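PDB 3SLR: uncharacterized protein BF1531 from Bacteroides fragilis, which is uncharacterised but binds magnesium through a phosphatase-like domain and may hydrolyse ester bonds, this chain being the N-terminal part of the longer protein. Local coordinates for residues I226-N231 with L334-F339. Residues are numbered along the deposited sequence; the frame is centred on the assembly and turned at random.
Sequences ILDLDN and LDDNPF. With MG (magnesium ion), chain B; MG (magnesium ion), chain C.
Asp-228 and Asp-336 reach from two neighbouring strand ends to one magnesium ion, that of chain B. Asp-228 OD2 binds it at 2.2 Å and Asp-336 OD1 at 2.1 Å, their carboxylate planes 26° apart; the metal lets the two oxygens sit close. The backbone O of Asp-230 and waters 2, 3 and 4 bring the ligands to six. With CG anti to the backbone N (chi1 172°), the Asp-228 carboxylate is carried toward the other loop, where its two oxygens bridge the metals: OD1 binds the chain C magnesium at 2.4 Å, with water 4 shared between the ions. OD2 also accepts from Thr-232 OG1, a hydroxyl that is hydrogen-bonded to Asp-336 N as well, tying both loops together.

Asp-335 touches neither ion directly. Its OD1 accepts hydrogen bonds from metal-bound water 2 and from Asn-337 N (2.9 Å), the latter closing an Asx turn, while OD2 forms a salt bridge with Lys-313 and packs against Asp-228 CB. The second oxygen of Asp-336, OD2, accepts from water 3. Asp-230 meets the second ion through water 1, which donates to its OD2; OD1 is satisfied by Trp-234 NE1 and Val-238 N. Asn-231 O accepts from Tyr-363 OH, and its OD1 from Gly-236 N.

Beneath the metals the strands run parallel: Leu-334 N gives to Ile-226 O (2.9 Å, 173°) and Leu-334 O receives Asp-228 N. Leu-227 and Leu-334 lie side by side on one face, CD2 to CD1 at 4.0 Å. Beyond the metal loop, Asn-337 OD1 N-caps helix 338-347 by accepting from Phe-339 N.

Two acidic loops at the ends of adjacent parallel strands, one with a DxDxT sequence and the other with a paired Asp-Asp, gripping magnesium together, are consistent with the active site of a HAD-type phosphatase domain.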
loop_
_atom_site.group_PDB
_atom_site.type_symbol
_atom_site.label_atom_id
_atom_site.label_comp_id
_atom_site.label_asym_id
_atom_site.label_seq_id
_atom_site.Cartn_x
_atom_site.Cartn_y
_atom_site.Cartn_z
ATOM N N ILE A 226 3.935 -7.993 -15.414
ATOM C CA ILE A 226 4.680 -8.303 -16.635
ATOM C C ILE A 226 6.116 -7.856 -16.455
ATOM O O ILE A 226 6.372 -6.704 -16.105
ATOM C CB ILE A 226 4.093 -7.567 -17.857
ATOM C CG1 ILE A 226 2.623 -7.919 -18.018
ATOM C CG2 ILE A 226 4.891 -7.905 -19.136
ATOM C CD1 ILE A 226 1.882 -6.976 -18.968
ATOM N N LEU A 227 7.050 -8.772 -16.697
ATOM C CA LEU A 227 8.461 -8.526 -16.420
ATOM C C LEU A 227 9.325 -8.503 -17.673
ATOM O O LEU A 227 9.252 -9.397 -18.502
ATOM C CB LEU A 227 9.004 -9.622 -15.502
ATOM C CG LEU A 227 8.325 -9.736 -14.136
ATOM C CD1 LEU A 227 8.639 -11.085 -13.489
ATOM C CD2 LEU A 227 8.731 -8.573 -13.234
ATOM N N ASP A 228 10.169 -7.491 -17.786
ATOM C CA ASP A 228 11.301 -7.572 -18.690
ATOM C C ASP A 228 12.311 -8.552 -18.061
ATOM O O ASP A 228 12.202 -8.877 -16.884
ATOM C CB ASP A 228 11.901 -6.179 -18.872
ATOM C CG ASP A 228 13.199 -6.203 -19.638
ATOM O OD1 ASP A 228 13.173 -6.584 -20.829
ATOM O OD2 ASP A 228 14.234 -5.839 -19.047
ATOM N N LEU A 229 13.267 -9.048 -18.838
ATOM C CA LEU A 229 14.260 -9.976 -18.296
ATOM C C LEU A 229 15.603 -9.290 -18.026
ATOM O O LEU A 229 15.987 -9.094 -16.871
ATOM C CB LEU A 229 14.440 -11.184 -19.227
ATOM C CG LEU A 229 13.228 -12.108 -19.415
ATOM C CD1 LEU A 229 13.522 -13.214 -20.441
ATOM C CD2 LEU A 229 12.762 -12.709 -18.083
ATOM N N ASP A 230 16.316 -8.915 -19.083
ATOM C CA ASP A 230 17.681 -8.403 -18.909
ATOM C C ASP A 230 17.736 -7.148 -18.031
ATOM O O ASP A 230 17.110 -6.129 -18.334
ATOM C CB ASP A 230 18.349 -8.129 -20.261
ATOM C CG ASP A 230 18.663 -9.401 -21.039
ATOM O OD1 ASP A 230 19.045 -10.441 -20.438
ATOM O OD2 ASP A 230 18.552 -9.354 -22.282
ATOM N N ASN A 231 18.505 -7.228 -16.952
ATOM C CA ASN A 231 18.671 -6.117 -16.027
ATOM C C ASN A 231 17.386 -5.732 -15.294
ATOM O O ASN A 231 17.314 -4.685 -14.662
ATOM C CB ASN A 231 19.319 -4.914 -16.715
ATOM C CG ASN A 231 20.768 -5.187 -17.090
ATOM O OD1 ASN A 231 21.538 -5.744 -16.292
ATOM N ND2 ASN A 231 21.144 -4.818 -18.310
ATOM N N LEU A 334 7.095 -3.978 -15.490
ATOM C CA LEU A 334 8.413 -3.592 -14.973
ATOM C C LEU A 334 9.518 -3.790 -16.007
ATOM O O LEU A 334 9.738 -4.902 -16.491
ATOM C CB LEU A 334 8.747 -4.393 -13.716
ATOM C CG LEU A 334 7.794 -4.201 -12.530
ATOM C CD1 LEU A 334 8.231 -5.105 -11.374
ATOM C CD2 LEU A 334 7.768 -2.755 -12.092
ATOM N N ASP A 335 10.223 -2.705 -16.323
ATOM C CA ASP A 335 11.285 -2.721 -17.326
ATOM C C ASP A 335 12.339 -1.677 -16.947
ATOM O O ASP A 335 12.008 -0.546 -16.607
ATOM C CB ASP A 335 10.683 -2.432 -18.716
ATOM C CG ASP A 335 11.625 -2.786 -19.854
ATOM O OD1 ASP A 335 12.831 -2.459 -19.756
ATOM O OD2 ASP A 335 11.154 -3.384 -20.854
ATOM N N ASP A 336 13.610 -2.068 -16.969
ATOM C CA ASP A 336 14.706 -1.193 -16.555
ATOM C C ASP A 336 15.014 -0.124 -17.605
ATOM O O ASP A 336 15.716 0.838 -17.325
ATOM C CB ASP A 336 15.978 -2.027 -16.326
ATOM C CG ASP A 336 16.520 -2.578 -17.615
ATOM O OD1 ASP A 336 15.821 -3.426 -18.187
ATOM O OD2 ASP A 336 17.599 -2.146 -18.089
ATOM N N ASN A 337 14.503 -0.305 -18.816
ATOM C CA ASN A 337 14.780 0.619 -19.919
ATOM C C ASN A 337 13.722 1.727 -20.013
ATOM O O ASN A 337 12.558 1.439 -20.266
ATOM C CB ASN A 337 14.800 -0.166 -21.234
ATOM C CG ASN A 337 15.320 0.651 -22.399
ATOM O OD1 ASN A 337 14.991 1.826 -22.549
ATOM N ND2 ASN A 337 16.146 0.023 -23.237
ATOM N N PRO A 338 14.126 2.996 -19.824
ATOM C CA PRO A 338 13.165 4.111 -19.806
ATOM C C PRO A 338 12.390 4.270 -21.113
ATOM O O PRO A 338 11.233 4.690 -21.092
ATOM C CB PRO A 338 14.051 5.341 -19.573
ATOM C CG PRO A 338 15.428 4.906 -19.972
ATOM C CD PRO A 338 15.504 3.459 -19.604
ATOM N N PHE A 339 13.030 3.956 -22.232
ATOM C CA PHE A 339 12.366 4.029 -23.533
ATOM C C PHE A 339 11.272 2.975 -23.668
ATOM O O PHE A 339 10.203 3.261 -24.202
ATOM C CB PHE A 339 13.380 3.903 -24.669
ATOM C CG PHE A 339 14.472 4.931 -24.619
ATOM C CD1 PHE A 339 14.264 6.208 -25.124
ATOM C CD2 PHE A 339 15.706 4.625 -24.065
ATOM C CE1 PHE A 339 15.270 7.160 -25.076
ATOM C CE2 PHE A 339 16.713 5.572 -24.016
ATOM C CZ PHE A 339 16.494 6.840 -24.525
HETATM MG MG MG B . 16.010 -4.740 -19.807
HETATM MG MG MG C . 15.063 -7.198 -22.230
HETATM O O HOH W 1 16.808 -7.553 -23.657
HETATM O O HOH W 2 14.601 -3.491 -21.257
HETATM O O HOH W 3 17.968 -3.349 -20.344
HETATM O O HOH W 4 16.483 -5.518 -21.806
HETATM O O HOH W 5 13.638 -6.149 -23.532
#